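Local coordinates for cyanate lyase C-terminal domain-containing protein (Tetranychus urticae, PDB 5UK3) that probably catalyses the bicarbonate-dependent breakdown of cyanate to ammonia and carbon dioxide, as a cyanase assembled from ten subunits, at residues Q23-K28 with L33-M38; S51-Q56 with H65-T70. All coordinates share one frame; numbering follows the deposited sequence.

Interaction 1: residues Q23-K28 with L33-M38; sequences QFIKAK and LTYQQM
Lys28, in the last turn of helix 23-31, and Leu33, just ahead of helix 35-42, bring the two backbones closest, CA to CA 5.6 Å; Leu33 N gives a weak hydrogen bond to Lys28 O (3.3 Å). The new helix starts with a capping box: Gln37 N donates to Thr34 OG1, and Thr34 N donates back to Gln37 OE1, meeting that amide from above its plane. Lys28 carries most of the side-chain contact. With CG anti to the backbone N (chi1 170°), its long chain runs past Leu33 and bends only at the last torsion. CE sits over the centre of one face of the Tyr35 ring, 3.6 Å from its centroid, a CH-pi contact; bonded to the ammonium nitrogen, CE should carry somewhat polarised C-H bonds, which suit an aromatic face. NZ adds a cation-pi interaction over the same face, 4.4 Å from the centroid, and a weak hydrogen bond to Leu33 O (2.8 Å); its stronger partner is the carboxylate of Glu118 of the second subunit, which forms a salt bridge and also accepts from Tyr35 N. Replacing Tyr35 with an alanine would probably leave CE without its aromatic face, the lysine end resting mainly on its salt bridge. Met38 SD touches Lys28 CD. The contact joins the first two helices of the N-terminal helix-turn-helix-clan domain, and Tyr35 (on Thr50) and Met38 (on Leu49 and Leu53) pack against helix 46-53.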
loop_
_atom_site.group_PDB
_atom_site.type_symbol
_atom_site.label_atom_id
_atom_site.label_comp_id
_atom_site.label_asym_id
_atom_site.label_seq_id
_atom_site.Cartn_x
_atom_site.Cartn_y
_atom_site.Cartn_z
ATOM N N GLN I 23 -17.999 -13.883 -24.438
ATOM C CA GLN I 23 -18.682 -14.626 -25.527
ATOM C C GLN I 23 -20.142 -14.143 -25.694
ATOM O O GLN I 23 -20.678 -14.127 -26.804
ATOM C CB GLN I 23 -18.700 -16.150 -25.312
ATOM N N PHE I 24 -20.762 -13.760 -24.572
ATOM C CA PHE I 24 -22.121 -13.235 -24.555
ATOM C C PHE I 24 -22.178 -11.799 -25.074
ATOM O O PHE I 24 -23.045 -11.466 -25.897
ATOM C CB PHE I 24 -22.700 -13.318 -23.163
ATOM C CG PHE I 24 -22.767 -14.706 -22.629
ATOM C CD1 PHE I 24 -23.815 -15.533 -22.947
ATOM C CD2 PHE I 24 -21.763 -15.190 -21.811
ATOM C CE1 PHE I 24 -23.859 -16.835 -22.475
ATOM C CE2 PHE I 24 -21.795 -16.493 -21.325
ATOM C CZ PHE I 24 -22.851 -17.319 -21.668
ATOM N N ILE I 25 -21.262 -10.958 -24.606
ATOM C CA ILE I 25 -21.159 -9.602 -25.142
ATOM C C ILE I 25 -20.912 -9.584 -26.655
ATOM O O ILE I 25 -21.584 -8.828 -27.372
ATOM C CB ILE I 25 -20.089 -8.731 -24.439
ATOM C CG1 ILE I 25 -20.434 -8.517 -22.950
ATOM C CG2 ILE I 25 -19.992 -7.367 -25.137
ATOM C CD1 ILE I 25 -19.295 -7.920 -22.131
ATOM N N LYS I 26 -19.975 -10.392 -27.139
ATOM C CA LYS I 26 -19.680 -10.442 -28.582
ATOM C C LYS I 26 -20.942 -10.789 -29.350
ATOM O O LYS I 26 -21.221 -10.198 -30.410
ATOM C CB LYS I 26 -18.568 -11.471 -28.906
ATOM N N ALA I 27 -21.684 -11.764 -28.826
ATOM C CA ALA I 27 -22.941 -12.223 -29.442
ATOM C C ALA I 27 -23.987 -11.125 -29.483
ATOM O O ALA I 27 -24.695 -10.983 -30.484
ATOM C CB ALA I 27 -23.478 -13.438 -28.705
ATOM N N LYS I 28 -24.055 -10.334 -28.417
ATOM C CA LYS I 28 -24.978 -9.204 -28.337
ATOM C C LYS I 28 -24.674 -8.102 -29.358
ATOM O O LYS I 28 -25.579 -7.579 -29.998
ATOM C CB LYS I 28 -24.958 -8.612 -26.933
ATOM C CG LYS I 28 -25.689 -7.288 -26.818
ATOM C CD LYS I 28 -25.445 -6.644 -25.470
ATOM C CE LYS I 28 -25.786 -5.169 -25.510
ATOM N NZ LYS I 28 -24.940 -4.441 -26.491
ATOM N N LEU I 33 -28.261 -5.661 -30.478
ATOM C CA LEU I 33 -29.132 -5.555 -29.304
ATOM C C LEU I 33 -28.578 -4.610 -28.251
ATOM O O LEU I 33 -27.368 -4.624 -27.968
ATOM C CB LEU I 33 -29.295 -6.920 -28.650
ATOM C CG LEU I 33 -30.320 -7.851 -29.290
ATOM C CD1 LEU I 33 -30.122 -9.268 -28.778
ATOM C CD2 LEU I 33 -31.747 -7.377 -28.998
ATOM N N THR I 34 -29.439 -3.765 -27.686
ATOM C CA THR I 34 -29.039 -2.942 -26.563
ATOM C C THR I 34 -29.386 -3.683 -25.270
ATOM O O THR I 34 -30.206 -4.586 -25.278
ATOM C CB THR I 34 -29.733 -1.579 -26.560
ATOM O OG1 THR I 34 -31.143 -1.763 -26.492
ATOM C CG2 THR I 34 -29.364 -0.785 -27.784
ATOM N N TYR I 35 -28.698 -3.337 -24.176
ATOM C CA TYR I 35 -28.967 -3.929 -22.870
ATOM C C TYR I 35 -30.419 -3.634 -22.499
ATOM O O TYR I 35 -31.109 -4.517 -22.015
ATOM C CB TYR I 35 -27.995 -3.421 -21.813
ATOM C CG TYR I 35 -26.552 -3.827 -21.964
ATOM C CD1 TYR I 35 -26.122 -5.151 -21.691
ATOM C CD2 TYR I 35 -25.601 -2.896 -22.356
ATOM C CE1 TYR I 35 -24.784 -5.558 -21.827
ATOM C CE2 TYR I 35 -24.272 -3.259 -22.472
ATOM C CZ TYR I 35 -23.854 -4.614 -22.198
ATOM O OH TYR I 35 -22.487 -4.899 -22.294
ATOM N N GLN I 36 -30.878 -2.408 -22.751
ATOM C CA GLN I 36 -32.308 -2.048 -22.597
ATOM C C GLN I 36 -33.264 -3.013 -23.284
ATOM O O GLN I 36 -34.175 -3.554 -22.673
ATOM C CB GLN I 36 -32.528 -0.662 -23.198
ATOM C CG GLN I 36 -33.950 -0.094 -23.125
ATOM C CD GLN I 36 -34.353 0.215 -21.713
ATOM O OE1 GLN I 36 -34.079 1.311 -21.210
ATOM N NE2 GLN I 36 -34.933 -0.771 -21.029
ATOM N N GLN I 37 -33.034 -3.242 -24.574
ATOM C CA GLN I 37 -33.853 -4.166 -25.349
ATOM C C GLN I 37 -33.891 -5.554 -24.728
ATOM O O GLN I 37 -34.966 -6.140 -24.587
ATOM C CB GLN I 37 -33.380 -4.268 -26.811
ATOM C CG GLN I 37 -33.772 -3.058 -27.668
ATOM C CD GLN I 37 -32.937 -2.900 -28.944
ATOM O OE1 GLN I 37 -32.089 -3.752 -29.286
ATOM N NE2 GLN I 37 -33.162 -1.798 -29.649
ATOM N N MET I 38 -32.721 -6.102 -24.403
ATOM C CA MET I 38 -32.658 -7.457 -23.843
ATOM C C MET I 38 -33.499 -7.560 -22.573
ATOM O O MET I 38 -34.114 -8.558 -22.316
ATOM C CB MET I 38 -31.207 -7.858 -23.569
ATOM C CG MET I 38 -30.415 -8.158 -24.811
ATOM S SD MET I 38 -28.791 -8.804 -24.391
ATOM C CE MET I 38 -29.172 -10.419 -23.679
#

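Interaction 2: residues S51-Q56 with H65-T70; sequences SVLHGQ and HRICDT
Leu53 and Ile67 meet through methyl groups that their first torsions direct into the interface between two helices. In Leu53, CG lies anti to the carbonyl carbon (chi1 -60°) and chi2 (174°) extends CD1; the other methyl, CD2, is the one that meets Ile67. In Ile67, CG1 is likewise anti to the carbonyl carbon, which puts the other branch, CG2, anti to the backbone N. Leu53 CD2 and Ile67 CG2 then touch at 3.9 Å, the side chains running at a slant to each other. The longer branch of Ile67 reaches Val52, its CD1 4.5 Å from Val52 CG1, a looser contact. A branched isoleucine suits this place because its two arms serve two neighbours on the facing helix. No hydrogen bond crosses this buried, wholly apolar contact, and the nearest CA atoms, those of Leu53 and Ile67, stay 9.1 Å apart, so the side chains alone bridge the helices. Gly55, with positive phi (77°), ends its helix in a Schellman motif, a conformation that glycine adopts easily; Gln56 N bonds to Ser51 O and Gly55 N to Val52 O. On the other segment, Thr70 OG1 folds back to donate to Arg66 O (2.7 Å), from the opposite face of that carbonyl to Thr70 N. The contact packs helix 46-53 against helix 61-70 in the N-terminal helix-turn-helix-clan domain; around it, Val52 and Ile67 both pack on Leu81 of helix 78-82, Ile67 also meets Leu42 of helix 35-42, and Leu53 leans on Phe24 of helix 23-31.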
loop_
_atom_site.group_PDB
_atom_site.type_symbol
_atom_site.label_atom_id
_atom_site.label_comp_id
_atom_site.label_asym_id
_atom_site.label_seq_id
_atom_site.Cartn_x
_atom_site.Cartn_y
_atom_site.Cartn_z
ATOM N N SER I 51 -25.113 -7.380 -15.482
ATOM C CA SER I 51 -24.131 -7.955 -14.603
ATOM C C SER I 51 -24.041 -9.483 -14.736
ATOM O O SER I 51 -22.972 -10.049 -14.519
ATOM C CB SER I 51 -24.379 -7.582 -13.157
ATOM O OG SER I 51 -25.429 -8.350 -12.607
ATOM N N VAL I 52 -25.139 -10.134 -15.087
ATOM C CA VAL I 52 -25.101 -11.563 -15.354
ATOM C C VAL I 52 -24.214 -11.824 -16.571
ATOM O O VAL I 52 -23.407 -12.752 -16.575
ATOM C CB VAL I 52 -26.519 -12.131 -15.600
ATOM C CG1 VAL I 52 -26.442 -13.529 -16.197
ATOM C CG2 VAL I 52 -27.313 -12.179 -14.322
ATOM N N LEU I 53 -24.450 -11.068 -17.637
ATOM C CA LEU I 53 -23.678 -11.239 -18.857
ATOM C C LEU I 53 -22.195 -10.944 -18.596
ATOM O O LEU I 53 -21.346 -11.573 -19.197
ATOM C CB LEU I 53 -24.193 -10.347 -19.972
ATOM C CG LEU I 53 -25.622 -10.540 -20.411
ATOM C CD1 LEU I 53 -25.973 -9.448 -21.413
ATOM C CD2 LEU I 53 -25.827 -11.885 -21.015
ATOM N N HIS I 54 -21.881 -10.016 -17.702
ATOM C CA HIS I 54 -20.492 -9.718 -17.365
ATOM C C HIS I 54 -19.884 -10.696 -16.335
ATOM O O HIS I 54 -18.702 -10.546 -16.015
ATOM C CB HIS I 54 -20.328 -8.288 -16.866
ATOM C CG HIS I 54 -20.424 -7.280 -17.935
ATOM N ND1 HIS I 54 -21.557 -7.102 -18.692
ATOM C CD2 HIS I 54 -19.533 -6.378 -18.381
ATOM C CE1 HIS I 54 -21.362 -6.137 -19.571
ATOM N NE2 HIS I 54 -20.139 -5.674 -19.396
ATOM N N GLY I 55 -20.671 -11.631 -15.799
ATOM C CA GLY I 55 -20.190 -12.600 -14.856
ATOM C C GLY I 55 -19.983 -12.123 -13.439
ATOM O O GLY I 55 -19.106 -12.639 -12.725
ATOM N N GLN I 56 -20.705 -11.078 -13.037
ATOM C CA GLN I 56 -20.702 -10.599 -11.650
ATOM C C GLN I 56 -21.981 -10.979 -10.927
ATOM O O GLN I 56 -22.193 -10.585 -9.806
ATOM C CB GLN I 56 -20.554 -9.104 -11.650
ATOM C CG GLN I 56 -19.183 -8.652 -12.096
ATOM C CD GLN I 56 -18.098 -9.095 -11.135
ATOM O OE1 GLN I 56 -18.202 -8.910 -9.911
ATOM N NE2 GLN I 56 -17.040 -9.627 -11.674
ATOM N N HIS I 65 -31.433 -20.216 -20.489
ATOM C CA HIS I 65 -31.814 -20.717 -21.830
ATOM C C HIS I 65 -32.393 -19.595 -22.682
ATOM O O HIS I 65 -32.013 -19.400 -23.819
ATOM C CB HIS I 65 -32.813 -21.879 -21.782
ATOM C CG HIS I 65 -32.224 -23.193 -21.381
ATOM N ND1 HIS I 65 -31.085 -23.715 -21.963
ATOM C CD2 HIS I 65 -32.663 -24.133 -20.505
ATOM C CE1 HIS I 65 -30.815 -24.893 -21.430
ATOM N NE2 HIS I 65 -31.755 -25.169 -20.540
ATOM N N ARG I 66 -33.259 -18.822 -22.086
ATOM C CA ARG I 66 -33.853 -17.667 -22.767
ATOM C C ARG I 66 -32.854 -16.591 -23.192
ATOM O O ARG I 66 -32.995 -16.030 -24.266
ATOM C CB ARG I 66 -34.919 -17.017 -21.880
ATOM C CG ARG I 66 -36.288 -17.523 -22.144
ATOM C CD ARG I 66 -37.231 -16.736 -21.396
ATOM N NE ARG I 66 -37.786 -15.621 -22.116
ATOM C CZ ARG I 66 -38.576 -14.738 -21.548
ATOM N NH1 ARG I 66 -39.030 -13.716 -22.251
ATOM N NH2 ARG I 66 -38.957 -14.896 -20.264
ATOM N N ILE I 67 -31.868 -16.307 -22.343
ATOM C CA ILE I 67 -30.781 -15.401 -22.728
ATOM C C ILE I 67 -30.076 -15.945 -23.973
ATOM O O ILE I 67 -29.819 -15.222 -24.918
ATOM C CB ILE I 67 -29.772 -15.178 -21.559
ATOM C CG1 ILE I 67 -30.406 -14.301 -20.501
ATOM C CG2 ILE I 67 -28.489 -14.518 -22.033
ATOM C CD1 ILE I 67 -29.733 -14.366 -19.142
ATOM N N CYS I 68 -29.755 -17.228 -23.954
ATOM C CA CYS I 68 -29.094 -17.820 -25.082
ATOM C C CYS I 68 -29.860 -17.660 -26.396
ATOM O O CYS I 68 -29.284 -17.476 -27.440
ATOM C CB CYS I 68 -28.782 -19.292 -24.779
ATOM S SG CYS I 68 -27.559 -19.498 -23.455
ATOM N N ASP I 69 -31.152 -17.853 -26.370
ATOM C CA ASP I 69 -31.957 -17.673 -27.564
ATOM C C ASP I 69 -32.016 -16.265 -28.044
ATOM O O ASP I 69 -32.161 -16.028 -29.238
ATOM C CB ASP I 69 -33.403 -18.024 -27.129
ATOM C CG ASP I 69 -33.708 -19.510 -27.128
ATOM O OD1 ASP I 69 -32.742 -20.274 -27.373
ATOM O OD2 ASP I 69 -34.894 -19.885 -26.782
ATOM N N THR I 70 -32.089 -15.350 -27.097
ATOM C CA THR I 70 -32.173 -13.950 -27.402
ATOM C C THR I 70 -30.916 -13.508 -28.156
ATOM O O THR I 70 -31.016 -12.791 -29.164
ATOM C CB THR I 70 -32.323 -13.162 -26.117
ATOM O OG1 THR I 70 -33.485 -13.629 -25.423
ATOM C CG2 THR I 70 -32.455 -11.675 -26.409
#

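From the N terminus, interaction 1 comes first: it closes the short turn between helices 23-31 and 35-42. The chain then passes into helix 46-53, and interaction 2 closes the longer connection from its end to helix 61-70. The two loops follow in series, neither enclosing nor crossing the other, but in space their centres lie only about 8 Å apart. His54 bridges them, packing against Tyr35 and Ile25, while Met38 meets Leu53 and Leu33 approaches Thr70. Together they join four helices of the N-terminal domain, which belongs to the helix-turn-helix clan, into one bundle, and residues of both lie against the second subunit.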